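Local coordinates for protein sensor histidine kinase DcuS (Escherichia coli, PDB 3BY8) that senses C4-dicarboxylates such as fumarate and malate through its periplasmic domain and activates the response regulator DcuR by phosphorylation, at residues A[61-64]-A[65-69]; A[71-74]-A[75-78]; A[112-115]-A[116-120]. All coordinates share one frame; numbering follows the deposited sequence.

How the contacts relate
Contacts 1 and 3 repeat one design, a type I turn with a bulge whose first residue, an aspartate, holds the loop, but they sit differently in the Cache-type sensor domain. Contact 1 spans the end of strand 58-63, one of the two outer strands, and is partly buried, with R68 and Y69 among its buried residues. Contact 3 joins strands 106-114 and 120-129 of the same sheet, and most of its turn residues are exposed. Contact 2 lies at the surface in the loop after contact 1, where charge and imidazole chemistry replace strand pairing. Contacts 1 and 2 both bind the malate and touch each other, R68 O lying 2.8 Å from G78 N; contact 3 meets contact 1 through M64 and Q120.

Contact 1. Residues A[61-64]-A[65-69]; sequences VTDM and QSLRY. With LMR ((2S)-2-hydroxybutanedioic acid), chain B.
D63 carries its CG between the backbone N and the carbonyl carbon (chi1 58°), which folds the carboxylate back over the following turn toward Q65 and L67. This is a type I turn with a G1 beta bulge: D63 O accepts S66 N, D63 N donates to L67 O at 3.1 Å, and S66 takes a positive phi of 81°. OD1 of D63 is gripped twice, by Q65 N (2.9 Å, an Asx turn) and by L67 N (2.9 Å), which reach it from opposite faces of the carboxylate plane and so fix its rotation. Its mate OD2 lies against L67 CB, the two side chains running alongside each other. At the open end of the loop, V61 O receives Y69 N in a short, nearly straight bond of 2.6 Å, and V61 CB packs on Y69 CB, both side chains also touching I43 of helix 43-53. The phenol OH of Y69 goes on to K36 O. The turn thereby presents R68 to the ligand pocket of the Cache-type sensor domain. The arginine, extended from CG to NE, turns its guanidinium edge to the malate C1 carboxylate in a bidentate pair: NE to O1A at 2.8 Å and NH2 to O1B at 2.7 Å.

Contact 2. Residues A[71-74]-A[75-78]; sequences HPEA and QRIG. With LMR ((2S)-2-hydroxybutanedioic acid), chain B.
OE1 of E73 is gripped by R76 NE at 2.6 Å, in a salt bridge, and by a water at 2.9 Å. The arginine nitrogen comes nearly along the C-O bond, with OE1 tilted 16° out of the guanidinium plane, while the same water accepts from R76 NH2 and closes a small ring of bonds. The two side chains lie side by side, E73 just before, and R76 within, a short 3-10 turn in which R76 N donates to E73 O and I77 N to A74 O. With CG on the far side from its carbonyl carbon (chi1 -61°) and an extended chain beyond, R76 runs past H71 and lays CD over one face of the imidazole, a CH-pi contact 3.9 Å from the centroid. P72 CD lies against the opposite face, and F102 of the malate site makes a cation-pi contact with R76. In the ring plane, H71 ND1 accepts E73 N at 2.9 Å, and NE2 donates to malate O4A at 2.8 Å. E73, P72 and R76 thus form a second shell around H71: with ND1 used as an acceptor, NE2 probably carries the proton given to O4A, and the imidazole is held in position to bond the C4 carboxylate.

Contact 3. Residues A[112-115]-A[116-120]; sequences PIYD and ENHKQ
One face of the Y114 ring is covered by the H118 imidazole in a face-to-face stack, centroids 3.7 Å apart and planes 17° apart, with NE2 over the centre of the phenol ring; K119 C lies at the edge. The stack decorates a beta hairpin between strands 106-114 and 120-129, closed by a type I turn with a G1 bulge at D115-H118. H118 occupies the bulge with a positive phi of 67°, and its CG lies opposite the backbone N (chi1 -158°), bringing the imidazole back over the Y114 ring. A serine at Y114 has no ring to stack, and the exposed H118 imidazole would probably be freer to turn, while Q120 CB would lose its neighbour CE1. D115 N donates to K119 O at 2.9 Å, H118 N to D115 O. In an Asx turn, D115 OD1 accepts N117 N (2.9 Å), and K119 N (2.9 Å) comes to it from the other side of the carboxylate plane. OD2 of D115 rests near K119 CB and is joined to N117 ND2 through a water. Beyond the turn the Q120 chain is extended; its NE2 bonds the backbone O of A89 and of G122 and lies 3.4 Å from P112 CB.

Contact 1. Residues A[61-64]-A[65-69]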
ATOM      1  N   VAL A  61      -0.187  -4.803   0.702  1.00 14.12           N
ATOM      2  CA  VAL A  61       1.091  -5.159   1.301  1.00 14.21           C
ATOM      3  C   VAL A  61       1.702  -6.213   0.402  1.00 13.26           C
ATOM      4  O   VAL A  61       0.989  -7.108  -0.039  1.00 16.51           O
ATOM      5  CB  VAL A  61       0.865  -5.792   2.676  1.00 15.27           C
ATOM      6  CG1 VAL A  61       2.168  -6.376   3.232  1.00 16.44           C
ATOM      7  CG2 VAL A  61       0.309  -4.770   3.590  1.00 15.85           C
ATOM      8  N   THR A  62       2.988  -6.094   0.081  1.00 13.01           N
ATOM      9  CA  THR A  62       3.661  -7.102  -0.727  1.00 12.80           C
ATOM     10  C   THR A  62       4.954  -7.566  -0.065  1.00 15.12           C
ATOM     11  O   THR A  62       5.470  -6.913   0.868  1.00 13.89           O
ATOM     12  CB  THR A  62       4.078  -6.600  -2.134  1.00 15.37           C
ATOM     13  OG1 THR A  62       5.280  -5.822  -2.051  1.00 14.15           O
ATOM     14  CG2 THR A  62       2.981  -5.772  -2.753  1.00 15.02           C
ATOM     15  N   ASP A  63       5.455  -8.715  -0.532  1.00 16.37           N
ATOM     16  CA  ASP A  63       6.758  -9.195  -0.090  1.00 15.95           C
ATOM     17  C   ASP A  63       7.820  -8.594  -1.044  1.00 17.06           C
ATOM     18  O   ASP A  63       7.493  -7.717  -1.896  1.00 15.08           O
ATOM     19  CB  ASP A  63       6.836 -10.739  -0.083  1.00 17.52           C
ATOM     20  CG  ASP A  63       6.554 -11.371  -1.435  1.00 19.78           C
ATOM     21  OD1 ASP A  63       6.777 -10.759  -2.514  1.00 18.78           O
ATOM     22  OD2 ASP A  63       6.142 -12.552  -1.394  1.00 23.66           O
ATOM     23  N   MET A  64       9.076  -9.054  -0.941  1.00 15.20           N
ATOM     24  CA  MET A  64      10.154  -8.504  -1.760  1.00 16.56           C
ATOM     25  C   MET A  64      10.150  -8.891  -3.247  1.00 14.89           C
ATOM     26  O   MET A  64      10.927  -8.364  -4.034  1.00 16.29           O
ATOM     27  CB  MET A  64      11.510  -8.826  -1.112  1.00 17.62           C
ATOM     28  CG  MET A  64      11.678  -8.122   0.247  1.00 16.65           C
ATOM     29  SD  MET A  64      11.531  -6.287   0.174  1.00 15.07           S
ATOM     30  CE  MET A  64      12.869  -5.861  -1.028  1.00 16.21           C
ATOM     31  N   GLN A  65       9.254  -9.790  -3.613  1.00 15.46           N
ATOM     32  CA  GLN A  65       9.115 -10.183  -5.007  1.00 16.27           C
ATOM     33  C   GLN A  65       7.856  -9.518  -5.579  1.00 18.10           C
ATOM     34  O   GLN A  65       7.488  -9.758  -6.724  1.00 19.27           O
ATOM     35  CB  GLN A  65       8.991 -11.707  -5.121  1.00 18.82           C
ATOM     36  CG  GLN A  65      10.307 -12.464  -4.872  1.00 21.21           C
ATOM     37  CD  GLN A  65      10.809 -12.358  -3.450  1.00 24.02           C
ATOM     38  OE1 GLN A  65      10.140 -12.783  -2.507  1.00 26.53           O
ATOM     39  NE2 GLN A  65      11.999 -11.793  -3.285  1.00 23.07           N
ATOM     40  N   SER A  66       7.213  -8.696  -4.746  1.00 18.19           N
ATOM     41  CA  SER A  66       6.000  -7.959  -5.089  1.00 19.47           C
ATOM     42  C   SER A  66       4.678  -8.747  -5.008  1.00 19.78           C
ATOM     43  O   SER A  66       3.638  -8.272  -5.476  1.00 17.96           O
ATOM     44  CB  SER A  66       6.153  -7.278  -6.455  1.00 19.88           C
ATOM     45  OG  SER A  66       5.719  -8.088  -7.526  1.00 22.43           O
ATOM     46  N   LEU A  67       4.708  -9.948  -4.424  1.00 19.02           N
ATOM     47  CA  LEU A  67       3.472 -10.729  -4.259  1.00 19.21           C
ATOM     48  C   LEU A  67       2.560 -10.071  -3.253  1.00 18.69           C
ATOM     49  O   LEU A  67       3.003  -9.712  -2.157  1.00 18.66           O
ATOM     50  CB  LEU A  67       3.755 -12.137  -3.756  1.00 24.38           C
ATOM     51  CG  LEU A  67       4.326 -13.130  -4.730  1.00 25.25           C
ATOM     52  CD1 LEU A  67       4.172 -14.497  -4.076  1.00 24.16           C
ATOM     53  CD2 LEU A  67       3.592 -13.070  -6.077  1.00 23.93           C
ATOM     54  N   ARG A  68       1.275  -9.956  -3.579  1.00 17.60           N
ATOM     55  CA  ARG A  68       0.326  -9.297  -2.696  1.00 18.27           C
ATOM     56  C   ARG A  68      -0.170 -10.092  -1.510  1.00 19.02           C
ATOM     57  O   ARG A  68      -0.490 -11.283  -1.651  1.00 21.31           O
ATOM     58  CB  ARG A  68      -0.919  -8.866  -3.472  1.00 16.45           C
ATOM     59  CG  ARG A  68      -0.684  -8.006  -4.700  1.00 17.63           C
ATOM     60  CD  ARG A  68      -2.027  -7.477  -5.108  1.00 15.10           C
ATOM     61  NE  ARG A  68      -2.039  -6.828  -6.418  1.00 14.90           N
ATOM     62  CZ  ARG A  68      -2.075  -7.479  -7.580  1.00 15.38           C
ATOM     63  NH1 ARG A  68      -2.084  -8.813  -7.616  1.00 17.84           N
ATOM     64  NH2 ARG A  68      -2.161  -6.810  -8.723  1.00 16.48           N
ATOM     65  N   TYR A  69      -0.242  -9.424  -0.362  1.00 18.97           N
ATOM     66  CA  TYR A  69      -0.782 -10.005   0.858  1.00 18.23           C
ATOM     67  C   TYR A  69      -2.165  -9.430   1.181  1.00 20.43           C
ATOM     68  O   TYR A  69      -2.838  -9.865   2.113  1.00 20.97           O
ATOM     69  CB  TYR A  69       0.177  -9.774   2.012  1.00 22.53           C
ATOM     70  CG  TYR A  69       1.194 -10.863   2.101  1.00 21.83           C
ATOM     71  CD1 TYR A  69       2.137 -11.066   1.092  1.00 22.89           C
ATOM     72  CD2 TYR A  69       1.180 -11.744   3.184  1.00 27.42           C
ATOM     73  CE1 TYR A  69       3.039 -12.122   1.160  1.00 28.30           C
ATOM     74  CE2 TYR A  69       2.067 -12.790   3.262  1.00 27.38           C
ATOM     75  CZ  TYR A  69       2.992 -12.978   2.257  1.00 28.02           C
ATOM     76  OH  TYR A  69       3.872 -14.025   2.366  1.00 31.22           O
TER
HETATM   77  C1  LMR B   1      -1.976  -3.529  -7.350  1.00 14.13           C
HETATM   78  O1A LMR B   1      -2.428  -4.093  -6.387  1.00 13.75           O
HETATM   79  O1B LMR B   1      -1.600  -4.188  -8.343  1.00 14.45           O
HETATM   80  C2  LMR B   1      -2.237  -2.059  -7.462  1.00 13.78           C
HETATM   81  O2  LMR B   1      -1.840  -1.536  -8.803  1.00 13.56           O
HETATM   82  C3  LMR B   1      -3.653  -1.657  -7.004  1.00 13.25           C
HETATM   83  C4  LMR B   1      -4.649  -1.881  -8.159  1.00 12.93           C
HETATM   84  O4A LMR B   1      -4.957  -3.032  -8.465  1.00 14.28           O
HETATM   85  O4B LMR B   1      -5.078  -0.890  -8.818  1.00 12.91           O
HETATM   86  O   HOH W   1      13.424  -9.984  -4.572  1.00 28.51           O

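Contact 2. Residues A[71-74]-A[75-78]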
ATOM      1  N   HIS A  71      -5.531  -6.845  -0.914  1.00 16.52           N
ATOM      2  CA  HIS A  71      -6.052  -6.104  -2.068  1.00 16.58           C
ATOM      3  C   HIS A  71      -7.559  -6.024  -1.899  1.00 16.50           C
ATOM      4  O   HIS A  71      -8.150  -6.949  -1.358  1.00 19.49           O
ATOM      5  CB  HIS A  71      -5.778  -6.844  -3.373  1.00 15.68           C
ATOM      6  CG  HIS A  71      -5.985  -6.011  -4.601  1.00 13.96           C
ATOM      7  ND1 HIS A  71      -7.224  -5.805  -5.187  1.00 13.79           N
ATOM      8  CD2 HIS A  71      -5.089  -5.353  -5.375  1.00 13.27           C
ATOM      9  CE1 HIS A  71      -7.078  -5.049  -6.266  1.00 14.92           C
ATOM     10  NE2 HIS A  71      -5.789  -4.764  -6.398  1.00 13.72           N
ATOM     11  N   PRO A  72      -8.199  -4.931  -2.353  1.00 17.35           N
ATOM     12  CA  PRO A  72      -9.661  -4.872  -2.196  1.00 17.75           C
ATOM     13  C   PRO A  72     -10.359  -6.051  -2.876  1.00 18.48           C
ATOM     14  O   PRO A  72     -11.443  -6.448  -2.448  1.00 18.82           O
ATOM     15  CB  PRO A  72     -10.031  -3.541  -2.834  1.00 17.41           C
ATOM     16  CG  PRO A  72      -8.845  -2.688  -2.525  1.00 17.56           C
ATOM     17  CD  PRO A  72      -7.670  -3.621  -2.772  1.00 17.00           C
ATOM     18  N   GLU A  73      -9.751  -6.571  -3.943  1.00 16.45           N
ATOM     19  CA  GLU A  73     -10.246  -7.742  -4.682  1.00 18.07           C
ATOM     20  C   GLU A  73      -9.424  -8.913  -4.163  1.00 18.59           C
ATOM     21  O   GLU A  73      -8.269  -9.121  -4.561  1.00 19.47           O
ATOM     22  CB  GLU A  73     -10.038  -7.562  -6.188  1.00 17.34           C
ATOM     23  CG  GLU A  73     -10.768  -6.346  -6.734  1.00 19.39           C
ATOM     24  CD  GLU A  73     -10.540  -6.131  -8.222  1.00 23.26           C
ATOM     25  OE1 GLU A  73      -9.769  -6.904  -8.844  1.00 26.38           O
ATOM     26  OE2 GLU A  73     -11.149  -5.181  -8.749  1.00 28.21           O
ATOM     27  N   ALA A  74     -10.022  -9.694  -3.274  1.00 19.28           N
ATOM     28  CA  ALA A  74      -9.313 -10.810  -2.661  1.00 20.65           C
ATOM     29  C   ALA A  74      -8.691 -11.796  -3.629  1.00 20.86           C
ATOM     30  O   ALA A  74      -7.697 -12.432  -3.312  1.00 21.32           O
ATOM     31  CB  ALA A  74     -10.223 -11.540  -1.676  1.00 21.97           C
ATOM     32  N   GLN A  75      -9.262 -11.939  -4.819  1.00 20.15           N
ATOM     33  CA  GLN A  75      -8.688 -12.866  -5.790  1.00 20.52           C
ATOM     34  C   GLN A  75      -7.263 -12.478  -6.209  1.00 22.90           C
ATOM     35  O   GLN A  75      -6.548 -13.276  -6.814  1.00 22.49           O
ATOM     36  CB  GLN A  75      -9.550 -12.904  -7.050  1.00 24.05           C
ATOM     37  CG  GLN A  75      -9.556 -11.558  -7.766  1.00 26.01           C
ATOM     38  CD  GLN A  75     -10.319 -11.571  -9.069  1.00 26.76           C
ATOM     39  OE1 GLN A  75     -10.533 -10.527  -9.680  1.00 27.87           O
ATOM     40  NE2 GLN A  75     -10.737 -12.754  -9.502  1.00 29.73           N
ATOM     41  N   ARG A  76      -6.848 -11.255  -5.897  1.00 21.33           N
ATOM     42  CA  ARG A  76      -5.519 -10.820  -6.324  1.00 23.00           C
ATOM     43  C   ARG A  76      -4.417 -11.082  -5.327  1.00 21.12           C
ATOM     44  O   ARG A  76      -3.237 -10.834  -5.592  1.00 19.94           O
ATOM     45  CB  ARG A  76      -5.578  -9.353  -6.719  1.00 23.77           C
ATOM     46  CG  ARG A  76      -6.551  -9.172  -7.875  1.00 25.46           C
ATOM     47  CD  ARG A  76      -6.451  -7.845  -8.557  1.00 26.37           C
ATOM     48  NE  ARG A  76      -7.440  -7.754  -9.633  1.00 28.21           N
ATOM     49  CZ  ARG A  76      -7.345  -8.361 -10.815  1.00 27.18           C
ATOM     50  NH1 ARG A  76      -6.300  -9.124 -11.120  1.00 28.73           N
ATOM     51  NH2 ARG A  76      -8.310  -8.190 -11.704  1.00 31.09           N
ATOM     52  N   ILE A  77      -4.813 -11.593  -4.172  1.00 20.36           N
ATOM     53  CA  ILE A  77      -3.851 -11.938  -3.145  1.00 21.36           C
ATOM     54  C   ILE A  77      -3.029 -13.112  -3.674  1.00 19.69           C
ATOM     55  O   ILE A  77      -3.562 -14.055  -4.270  1.00 22.47           O
ATOM     56  CB  ILE A  77      -4.579 -12.304  -1.859  1.00 18.93           C
ATOM     57  CG1 ILE A  77      -5.335 -11.076  -1.371  1.00 19.75           C
ATOM     58  CG2 ILE A  77      -3.590 -12.814  -0.806  1.00 22.09           C
ATOM     59  CD1 ILE A  77      -6.167 -11.304  -0.163  1.00 20.99           C
ATOM     60  N   GLY A  78      -1.720 -13.049  -3.480  1.00 21.76           N
ATOM     61  CA  GLY A  78      -0.862 -14.101  -3.980  1.00 19.24           C
ATOM     62  C   GLY A  78      -0.335 -13.913  -5.394  1.00 24.37           C
ATOM     63  O   GLY A  78       0.430 -14.739  -5.878  1.00 24.92           O
TER
HETATM   64  C1  LMR B   1      -1.976  -3.529  -7.350  1.00 14.13           C
HETATM   65  O1A LMR B   1      -2.428  -4.093  -6.387  1.00 13.75           O
HETATM   66  O1B LMR B   1      -1.600  -4.188  -8.343  1.00 14.45           O
HETATM   67  C2  LMR B   1      -2.237  -2.059  -7.462  1.00 13.78           C
HETATM   68  O2  LMR B   1      -1.840  -1.536  -8.803  1.00 13.56           O
HETATM   69  C3  LMR B   1      -3.653  -1.657  -7.004  1.00 13.25           C
HETATM   70  C4  LMR B   1      -4.649  -1.881  -8.159  1.00 12.93           C
HETATM   71  O4A LMR B   1      -4.957  -3.032  -8.465  1.00 14.28           O
HETATM   72  O4B LMR B   1      -5.078  -0.890  -8.818  1.00 12.91           O
HETATM   73  O   HOH W   2     -10.341  -6.460 -11.651  1.00 43.77           O

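Contact 3. Residues A[112-115]-A[116-120]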
ATOM      1  N   PRO A 112       8.775   1.065   2.448  1.00  9.92           N
ATOM      2  CA  PRO A 112       9.289  -0.272   2.751  1.00 11.13           C
ATOM      3  C   PRO A 112       8.913  -0.818   4.119  1.00 12.44           C
ATOM      4  O   PRO A 112       8.670  -0.027   5.059  1.00 13.79           O
ATOM      5  CB  PRO A 112      10.815  -0.125   2.572  1.00 13.44           C
ATOM      6  CG  PRO A 112      11.071   1.337   2.821  1.00 16.05           C
ATOM      7  CD  PRO A 112       9.842   2.077   2.336  1.00 13.13           C
ATOM      8  N   ILE A 113       8.871  -2.146   4.241  1.00 11.56           N
ATOM      9  CA  ILE A 113       8.594  -2.853   5.501  1.00 12.12           C
ATOM     10  C   ILE A 113       9.935  -3.512   5.882  1.00 11.83           C
ATOM     11  O   ILE A 113      10.556  -4.204   5.043  1.00 11.04           O
ATOM     12  CB  ILE A 113       7.547  -3.964   5.324  1.00 12.67           C
ATOM     13  CG1 ILE A 113       6.232  -3.362   4.810  1.00 10.66           C
ATOM     14  CG2 ILE A 113       7.282  -4.667   6.693  1.00 13.62           C
ATOM     15  CD1 ILE A 113       5.157  -4.381   4.502  1.00 12.86           C
ATOM     16  N   TYR A 114      10.377  -3.321   7.124  1.00 14.42           N
ATOM     17  CA  TYR A 114      11.637  -3.882   7.605  1.00 14.86           C
ATOM     18  C   TYR A 114      11.428  -4.841   8.763  1.00 16.11           C
ATOM     19  O   TYR A 114      10.457  -4.697   9.526  1.00 18.26           O
ATOM     20  CB  TYR A 114      12.524  -2.726   8.078  1.00 15.98           C
ATOM     21  CG  TYR A 114      12.935  -1.781   6.978  1.00 17.39           C
ATOM     22  CD1 TYR A 114      13.915  -2.149   6.048  1.00 19.01           C
ATOM     23  CD2 TYR A 114      12.353  -0.519   6.863  1.00 21.32           C
ATOM     24  CE1 TYR A 114      14.303  -1.285   5.038  1.00 19.72           C
ATOM     25  CE2 TYR A 114      12.743   0.354   5.850  1.00 18.48           C
ATOM     26  CZ  TYR A 114      13.716  -0.036   4.949  1.00 21.37           C
ATOM     27  OH  TYR A 114      14.132   0.829   3.958  1.00 21.90           O
ATOM     28  N   ASP A 115      12.312  -5.834   8.888  1.00 16.31           N
ATOM     29  CA  ASP A 115      12.216  -6.712  10.054  1.00 17.08           C
ATOM     30  C   ASP A 115      12.967  -6.011  11.196  1.00 20.11           C
ATOM     31  O   ASP A 115      13.399  -4.856  11.058  1.00 20.84           O
ATOM     32  CB  ASP A 115      12.774  -8.119   9.782  1.00 20.14           C
ATOM     33  CG  ASP A 115      14.264  -8.140   9.450  1.00 19.65           C
ATOM     34  OD1 ASP A 115      14.998  -7.168   9.745  1.00 17.58           O
ATOM     35  OD2 ASP A 115      14.698  -9.176   8.885  1.00 22.47           O
ATOM     36  N   GLU A 116      13.109  -6.690  12.331  1.00 22.49           N
ATOM     37  CA  GLU A 116      13.770  -6.096  13.489  1.00 25.98           C
ATOM     38  C   GLU A 116      15.207  -5.642  13.296  1.00 24.39           C
ATOM     39  O   GLU A 116      15.689  -4.772  14.020  1.00 26.18           O
ATOM     40  CB  GLU A 116      13.716  -7.070  14.673  1.00 31.94           C
ATOM     41  CG  GLU A 116      12.339  -7.187  15.311  1.00 40.58           C
ATOM     42  CD  GLU A 116      11.753  -5.836  15.706  1.00 44.89           C
ATOM     43  OE1 GLU A 116      12.503  -4.835  15.774  1.00 49.14           O
ATOM     44  OE2 GLU A 116      10.532  -5.776  15.962  1.00 50.02           O
ATOM     45  N   ASN A 117      15.887  -6.234  12.325  1.00 22.76           N
ATOM     46  CA  ASN A 117      17.284  -5.917  12.059  1.00 23.13           C
ATOM     47  C   ASN A 117      17.442  -4.934  10.921  1.00 21.96           C
ATOM     48  O   ASN A 117      18.557  -4.677  10.453  1.00 21.18           O
ATOM     49  CB  ASN A 117      18.035  -7.198  11.724  1.00 24.70           C
ATOM     50  CG  ASN A 117      17.967  -8.213  12.846  1.00 27.74           C
ATOM     51  OD1 ASN A 117      18.187  -7.876  14.012  1.00 27.32           O
ATOM     52  ND2 ASN A 117      17.655  -9.457  12.504  1.00 30.04           N
ATOM     53  N   HIS A 118      16.304  -4.389  10.502  1.00 20.37           N
ATOM     54  CA  HIS A 118      16.209  -3.440   9.408  1.00 20.15           C
ATOM     55  C   HIS A 118      16.548  -4.013   8.044  1.00 20.52           C
ATOM     56  O   HIS A 118      17.097  -3.324   7.192  1.00 22.88           O
ATOM     57  CB  HIS A 118      17.031  -2.171   9.657  1.00 23.40           C
ATOM     58  CG  HIS A 118      16.556  -0.996   8.851  1.00 22.61           C
ATOM     59  ND1 HIS A 118      15.589  -0.125   9.304  1.00 27.44           N
ATOM     60  CD2 HIS A 118      16.884  -0.578   7.605  1.00 23.27           C
ATOM     61  CE1 HIS A 118      15.343   0.781   8.372  1.00 20.32           C
ATOM     62  NE2 HIS A 118      16.113   0.530   7.332  1.00 24.47           N
ATOM     63  N   LYS A 119      16.242  -5.287   7.856  1.00 18.56           N
ATOM     64  CA  LYS A 119      16.399  -5.963   6.578  1.00 19.81           C
ATOM     65  C   LYS A 119      15.009  -5.790   5.928  1.00 18.30           C
ATOM     66  O   LYS A 119      13.991  -6.069   6.561  1.00 17.56           O
ATOM     67  CB  LYS A 119      16.705  -7.451   6.816  1.00 24.09           C
ATOM     68  CG  LYS A 119      16.710  -8.319   5.580  1.00 31.08           C
ATOM     69  CD  LYS A 119      15.298  -8.770   5.188  1.00 34.95           C
ATOM     70  CE  LYS A 119      15.323  -9.641   3.929  1.00 37.45           C
ATOM     71  NZ  LYS A 119      13.966 -10.005   3.430  1.00 35.01           N
ATOM     72  N   GLN A 120      14.952  -5.342   4.677  1.00 16.54           N
ATOM     73  CA  GLN A 120      13.652  -5.149   4.054  1.00 16.06           C
ATOM     74  C   GLN A 120      12.966  -6.474   3.797  1.00 15.07           C
ATOM     75  O   GLN A 120      13.584  -7.407   3.232  1.00 17.39           O
ATOM     76  CB  GLN A 120      13.786  -4.379   2.746  1.00 15.94           C
ATOM     77  CG  GLN A 120      12.435  -3.746   2.387  1.00 13.24           C
ATOM     78  CD  GLN A 120      12.432  -2.918   1.131  1.00 12.64           C
ATOM     79  OE1 GLN A 120      13.450  -2.317   0.749  1.00 15.69           O
ATOM     80  NE2 GLN A 120      11.262  -2.833   0.493  1.00 12.33           N
TER
HETATM   81  O   HOH W   3      17.249 -10.102   9.644  1.00 30.62           O